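Long-range contacts in organophosphorus hydrolase (PDB 4LE6), which is a two-zinc hydrolase of the metallo-beta-lactamase superfamily that probably cleaves phosphotriesters: residues S60-I65 with P259-E264; G97-L102 with L214-S219. One frame throughout, in Å; residues are numbered along the deposited sequence.

Contact 1 of 2, residues S60-I65 with P259-E264; sequences SLLKGI and PEVVFE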
loop_
_atom_site.group_PDB
_atom_site.type_symbol
_atom_site.label_atom_id
_atom_site.label_comp_id
_atom_site.label_asym_id
_atom_site.label_seq_id
_atom_site.Cartn_x
_atom_site.Cartn_y
_atom_site.Cartn_z
ATOM N N SER A 60 24.248 1.539 6.738
ATOM C CA SER A 60 25.635 1.921 6.454
ATOM C C SER A 60 26.030 1.647 4.996
ATOM O O SER A 60 27.064 2.123 4.530
ATOM C CB SER A 60 26.596 1.158 7.374
ATOM O OG SER A 60 26.565 -0.233 7.071
ATOM N N LEU A 61 25.227 0.867 4.281
ATOM C CA LEU A 61 25.493 0.625 2.862
ATOM C C LEU A 61 25.087 1.804 1.979
ATOM O O LEU A 61 25.419 1.834 0.791
ATOM C CB LEU A 61 24.776 -0.642 2.383
ATOM C CG LEU A 61 25.295 -1.928 3.040
ATOM C CD1 LEU A 61 24.427 -3.116 2.667
ATOM C CD2 LEU A 61 26.765 -2.188 2.677
ATOM N N LEU A 62 24.358 2.770 2.537
ATOM C CA LEU A 62 24.009 3.967 1.772
ATOM C C LEU A 62 25.099 4.974 2.045
ATOM O O LEU A 62 25.473 5.153 3.189
ATOM C CB LEU A 62 22.656 4.534 2.187
ATOM C CG LEU A 62 21.452 3.636 1.939
ATOM C CD1 LEU A 62 20.259 4.201 2.684
ATOM C CD2 LEU A 62 21.167 3.520 0.451
ATOM N N LYS A 63 25.612 5.622 1.005
ATOM C CA LYS A 63 26.737 6.541 1.163
ATOM C C LYS A 63 26.502 7.888 0.479
ATOM O O LYS A 63 25.644 8.012 -0.402
ATOM C CB LYS A 63 28.011 5.892 0.612
ATOM C CG LYS A 63 28.614 4.843 1.543
ATOM C CD LYS A 63 29.263 5.485 2.774
ATOM C CE LYS A 63 29.738 4.443 3.794
ATOM N NZ LYS A 63 28.710 4.134 4.850
ATOM N N GLY A 64 27.267 8.892 0.892
ATOM C CA GLY A 64 27.133 10.234 0.352
ATOM C C GLY A 64 26.283 11.122 1.243
ATOM O O GLY A 64 25.928 12.239 0.866
ATOM N N ILE A 65 25.974 10.632 2.441
ATOM C CA ILE A 65 25.142 11.370 3.387
ATOM C C ILE A 65 25.624 11.165 4.824
ATOM O O ILE A 65 26.007 10.052 5.196
ATOM C CB ILE A 65 23.662 10.922 3.264
ATOM C CG1 ILE A 65 22.768 11.745 4.185
ATOM C CG2 ILE A 65 23.511 9.421 3.563
ATOM C CD1 ILE A 65 21.298 11.623 3.852
ATOM N N PRO A 259 18.774 11.917 -4.360
ATOM C CA PRO A 259 19.235 10.948 -5.364
ATOM C C PRO A 259 20.753 10.855 -5.385
ATOM O O PRO A 259 21.268 9.853 -5.872
ATOM C CB PRO A 259 18.724 11.523 -6.681
ATOM C CG PRO A 259 17.565 12.388 -6.304
ATOM C CD PRO A 259 17.941 12.973 -4.958
ATOM N N GLU A 260 21.448 11.845 -4.818
ATOM C CA GLU A 260 22.916 11.820 -4.814
ATOM C C GLU A 260 23.428 10.671 -3.944
ATOM O O GLU A 260 24.565 10.232 -4.096
ATOM C CB GLU A 260 23.534 13.150 -4.326
ATOM C CG GLU A 260 23.222 13.514 -2.869
ATOM C CD GLU A 260 21.974 14.361 -2.729
ATOM O OE1 GLU A 260 21.055 14.215 -3.562
ATOM O OE2 GLU A 260 21.916 15.181 -1.784
ATOM N N VAL A 261 22.588 10.189 -3.028
ATOM C CA VAL A 261 22.989 9.112 -2.121
ATOM C C VAL A 261 23.158 7.806 -2.904
ATOM O O VAL A 261 22.313 7.462 -3.727
ATOM C CB VAL A 261 21.977 8.953 -0.955
ATOM C CG1 VAL A 261 22.262 7.696 -0.129
ATOM C CG2 VAL A 261 22.023 10.184 -0.045
ATOM N N VAL A 262 24.255 7.092 -2.667
ATOM C CA VAL A 262 24.563 5.890 -3.456
ATOM C C VAL A 262 24.590 4.619 -2.604
ATOM O O VAL A 262 24.648 4.684 -1.378
ATOM C CB VAL A 262 25.890 6.033 -4.193
ATOM C CG1 VAL A 262 25.862 7.304 -5.039
ATOM C CG2 VAL A 262 27.063 6.078 -3.212
ATOM N N PHE A 263 24.542 3.473 -3.276
ATOM C CA PHE A 263 24.536 2.176 -2.619
ATOM C C PHE A 263 25.910 1.510 -2.768
ATOM O O PHE A 263 26.478 1.489 -3.864
ATOM C CB PHE A 263 23.435 1.331 -3.249
ATOM C CG PHE A 263 23.245 -0.018 -2.619
ATOM C CD1 PHE A 263 23.058 -0.159 -1.256
ATOM C CD2 PHE A 263 23.197 -1.148 -3.412
ATOM C CE1 PHE A 263 22.871 -1.418 -0.697
ATOM C CE2 PHE A 263 22.994 -2.398 -2.861
ATOM C CZ PHE A 263 22.836 -2.536 -1.513
ATOM N N GLU A 264 26.440 0.955 -1.681
ATOM C CA GLU A 264 27.788 0.384 -1.706
ATOM C C GLU A 264 27.961 -0.679 -2.792
ATOM O O GLU A 264 29.052 -0.871 -3.300
ATOM C CB GLU A 264 28.150 -0.239 -0.358
ATOM C CG GLU A 264 29.660 -0.264 -0.105
ATOM C CD GLU A 264 30.183 1.050 0.443
ATOM O OE1 GLU A 264 29.470 2.068 0.327
ATOM O OE2 GLU A 264 31.301 1.070 1.001
#

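Contact 2 of 2, residues G97-L102 with L214-S219; sequences GDNLVL and LLPGVS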
loop_
_atom_site.group_PDB
_atom_site.type_symbol
_atom_site.label_atom_id
_atom_site.label_comp_id
_atom_site.label_asym_id
_atom_site.label_seq_id
_atom_site.Cartn_x
_atom_site.Cartn_y
_atom_site.Cartn_z
ATOM N N GLY A 97 -1.682 -9.170 -23.586
ATOM C CA GLY A 97 -2.494 -9.794 -24.620
ATOM C C GLY A 97 -1.651 -10.614 -25.598
ATOM O O GLY A 97 -1.958 -11.777 -25.868
ATOM N N ASP A 98 -0.585 -10.019 -26.126
ATOM C CA ASP A 98 0.308 -10.728 -27.034
ATOM C C ASP A 98 1.253 -11.663 -26.296
ATOM O O ASP A 98 1.608 -12.715 -26.804
ATOM C CB ASP A 98 1.145 -9.744 -27.861
ATOM C CG ASP A 98 0.308 -8.937 -28.824
ATOM O OD1 ASP A 98 -0.234 -9.535 -29.773
ATOM O OD2 ASP A 98 0.186 -7.710 -28.626
ATOM N N ASN A 99 1.697 -11.242 -25.121
ATOM C CA ASN A 99 2.661 -11.996 -24.336
ATOM C C ASN A 99 2.342 -11.973 -22.845
ATOM O O ASN A 99 1.774 -11.002 -22.325
ATOM C CB ASN A 99 4.058 -11.407 -24.516
ATOM C CG ASN A 99 4.536 -11.460 -25.953
ATOM O OD1 ASN A 99 4.350 -10.508 -26.721
ATOM N ND2 ASN A 99 5.157 -12.574 -26.329
ATOM N N LEU A 100 2.742 -13.031 -22.149
ATOM C CA LEU A 100 2.804 -12.986 -20.695
ATOM C C LEU A 100 4.273 -12.840 -20.333
ATOM O O LEU A 100 5.086 -13.731 -20.597
ATOM C CB LEU A 100 2.191 -14.230 -20.054
ATOM C CG LEU A 100 2.103 -14.182 -18.524
ATOM C CD1 LEU A 100 1.117 -13.109 -18.025
ATOM C CD2 LEU A 100 1.710 -15.535 -17.989
ATOM N N VAL A 101 4.608 -11.695 -19.747
ATOM C CA VAL A 101 5.993 -11.303 -19.559
ATOM C C VAL A 101 6.299 -11.118 -18.088
ATOM O O VAL A 101 5.628 -10.355 -17.396
ATOM C CB VAL A 101 6.297 -9.961 -20.290
ATOM C CG1 VAL A 101 7.767 -9.582 -20.130
ATOM C CG2 VAL A 101 5.940 -10.062 -21.759
ATOM N N LEU A 102 7.343 -11.783 -17.616
ATOM C CA LEU A 102 7.767 -11.617 -16.237
ATOM C C LEU A 102 9.060 -10.790 -16.210
ATOM O O LEU A 102 10.011 -11.119 -16.914
ATOM C CB LEU A 102 7.975 -12.998 -15.604
ATOM C CG LEU A 102 8.517 -12.996 -14.179
ATOM C CD1 LEU A 102 7.538 -12.295 -13.238
ATOM C CD2 LEU A 102 8.802 -14.429 -13.724
ATOM N N LEU A 214 11.247 -4.642 -28.610
ATOM C CA LEU A 214 11.577 -5.987 -28.158
ATOM C C LEU A 214 10.374 -6.910 -28.336
ATOM O O LEU A 214 10.496 -8.034 -28.827
ATOM C CB LEU A 214 11.977 -5.946 -26.692
ATOM C CG LEU A 214 12.309 -7.281 -26.034
ATOM C CD1 LEU A 214 13.571 -7.886 -26.643
ATOM C CD2 LEU A 214 12.472 -7.048 -24.556
ATOM N N LEU A 215 9.221 -6.426 -27.887
ATOM C CA LEU A 215 7.940 -7.098 -28.068
ATOM C C LEU A 215 6.905 -6.011 -28.290
ATOM O O LEU A 215 7.186 -4.844 -28.039
ATOM C CB LEU A 215 7.564 -7.894 -26.830
ATOM C CG LEU A 215 8.402 -9.123 -26.501
ATOM C CD1 LEU A 215 7.990 -9.590 -25.135
ATOM C CD2 LEU A 215 8.203 -10.230 -27.565
ATOM N N PRO A 216 5.708 -6.376 -28.767
ATOM C CA PRO A 216 4.684 -5.334 -28.919
ATOM C C PRO A 216 4.433 -4.616 -27.584
ATOM O O PRO A 216 4.137 -5.286 -26.601
ATOM C CB PRO A 216 3.445 -6.120 -29.371
ATOM C CG PRO A 216 4.010 -7.358 -30.046
ATOM C CD PRO A 216 5.241 -7.694 -29.236
ATOM N N GLY A 217 4.621 -3.301 -27.551
ATOM C CA GLY A 217 4.344 -2.506 -26.370
ATOM C C GLY A 217 5.499 -2.468 -25.387
ATOM O O GLY A 217 5.430 -1.796 -24.366
ATOM N N VAL A 218 6.572 -3.177 -25.707
ATOM C CA VAL A 218 7.683 -3.347 -24.770
ATOM C C VAL A 218 8.994 -2.894 -25.391
ATOM O O VAL A 218 9.361 -3.334 -26.478
ATOM C CB VAL A 218 7.830 -4.800 -24.323
ATOM C CG1 VAL A 218 8.811 -4.883 -23.161
ATOM C CG2 VAL A 218 6.474 -5.357 -23.903
ATOM N N SER A 219 9.695 -2.017 -24.683
ATOM C CA SER A 219 10.969 -1.485 -25.171
ATOM C C SER A 219 11.995 -1.393 -24.037
ATOM O O SER A 219 11.641 -1.390 -22.868
ATOM C CB SER A 219 10.772 -0.110 -25.804
ATOM O OG SER A 219 10.125 0.757 -24.903
HETATM O O HOH W 1 3.871 -8.112 -25.785
#

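Contact 1 of 2, residues S60-I65 with P259-E264
The ring of Phe263 meets Leu61 through CD1 and CE1, and the approach is oblique. Leu61 CB comes to 3.7 Å from CE1 of Phe263, the two side chains running alongside in a common direction, while CD2 of Leu62 comes up obliquely from farther off. With Phe263 CG anti to its backbone N (chi1 -177°) and beside the carbonyl carbon, the ring beyond it meets Leu61 CB. The ring also touches Leu250 and comes close to His226, a zinc ligand. The other flat group, the carboxylate of Glu264, approaches the aliphatic part of Lys63: OE1 lies 3.1 Å from Lys63 CG. Bends at chi2 and chi4 fold the lysine chain back on its own segment, where NZ donates to Ser60 O at 2.6 Å. With Lys63 NZ 5.0 Å from Glu264 OE1, the opposite charges may attract but form no salt bridge.

Backbone bonds make this a small antiparallel ribbon of strands 62-63 and 262-263, separate from the two large sheets of the alpha-beta/beta-alpha sandwich. Lys63 and Val262 are the hydrogen-bonded pair: Lys63 N reaches Val262 O at 2.7 Å, and Val262 N returns a bond to Lys63 O at 2.8 Å. Leu62 and Phe263 form the adjoining non-hydrogen-bonded pair, both large apolar residues turned to the buried face. Glu264 N adds a bond of 2.8 Å to Leu61 O beyond the paired strands.

Toward the other end, Val261 CG1 lies 3.4 Å from Lys63 O and also meets Leu62 CB, while CG2 packs against Ile65. Gly64, just before Ile65, has a phi of 98°, a conformation that glycine, lacking a side chain, adopts without strain. Leu70 of helix 67-76 touches both Leu62 and Ile65, and Ser269 and Arg276 of helix 269-286 touch Val262.

Contact 2 of 2, residues G97-L102 with L214-S219
Leu215 reaches across to Asn99 and Val101 with its two methyls. Its CD1 sits 4.0 Å from CG2 of Val101, the two side chains passing antiparallel to one another. The same CD1 also stands over the carboxamide carbon of Asn99, and CD2 lies over that same face, 4.0 Å from both OD1 and ND2 of Asn99. An amide suits this place because its flat face accepts a hydrocarbon while its ends remain available for polar bonds; the chi2 of 92° in Asn99 gives the amide this turn.

Beside the leucine, CD of Pro216 lies 3.9 Å from Asn99 OD1. Asp98 OD2 comes to 3.7 Å from CB of Pro216, beside the CB-CG edge of the ring, which the acid crosses obliquely. No direct hydrogen bond joins the segments. Instead one water donates to Asn99 OD1 at 2.6 Å and to Pro216 O at 3.0 Å, bridging the two segments.

The amide of Asn99 is held at its other end: ND2 donates to Asp133 OD1, while Asp133 OD2 takes the backbone N-H of Leu100. Leu215 and Pro216 are presented by a type II turn from Leu215 to Val218, closed by a bond of 2.9 Å from Val218 N to Leu215 O. Proline and Gly217 fit its two middle positions, the glycine taking the positive phi of 85°. The N-H groups of Leu214 and Leu215 share Val218 O through weak bonds, a classic beta bulge.

The contact thus packs the start of inner strand 100-103 of one sheet against the turn leading into edge strand 218-222 of the other, joining the two sheets of the alpha-beta/beta-alpha sandwich. On strand 134-136, Thr134 touches Asn99 and Leu215, and Leu136 touches Val101 and Leu214; Gly97 bonds the backbone of the second subunit.

How the contacts relate
Contact 2 is nested in the chain loop that contact 1 closes, yet the two lie on opposite sides of the chain's centre, their centres 34 Å apart, and share no strand or helix. Contact 1 is partly buried and near the zinc site; contact 2 is a surface contact away from it. Their chemistry differs accordingly. Segments 60-65 and 259-264 belong to one small sheet and are joined directly by backbone hydrogen bonds, with Leu62 and Phe263 on the inner face and Lys63 beside Val262 on the outer. Segments 97-102 and 214-219 come from different large sheets, so side-chain packing and one bridging water join them, over less than half the buried area.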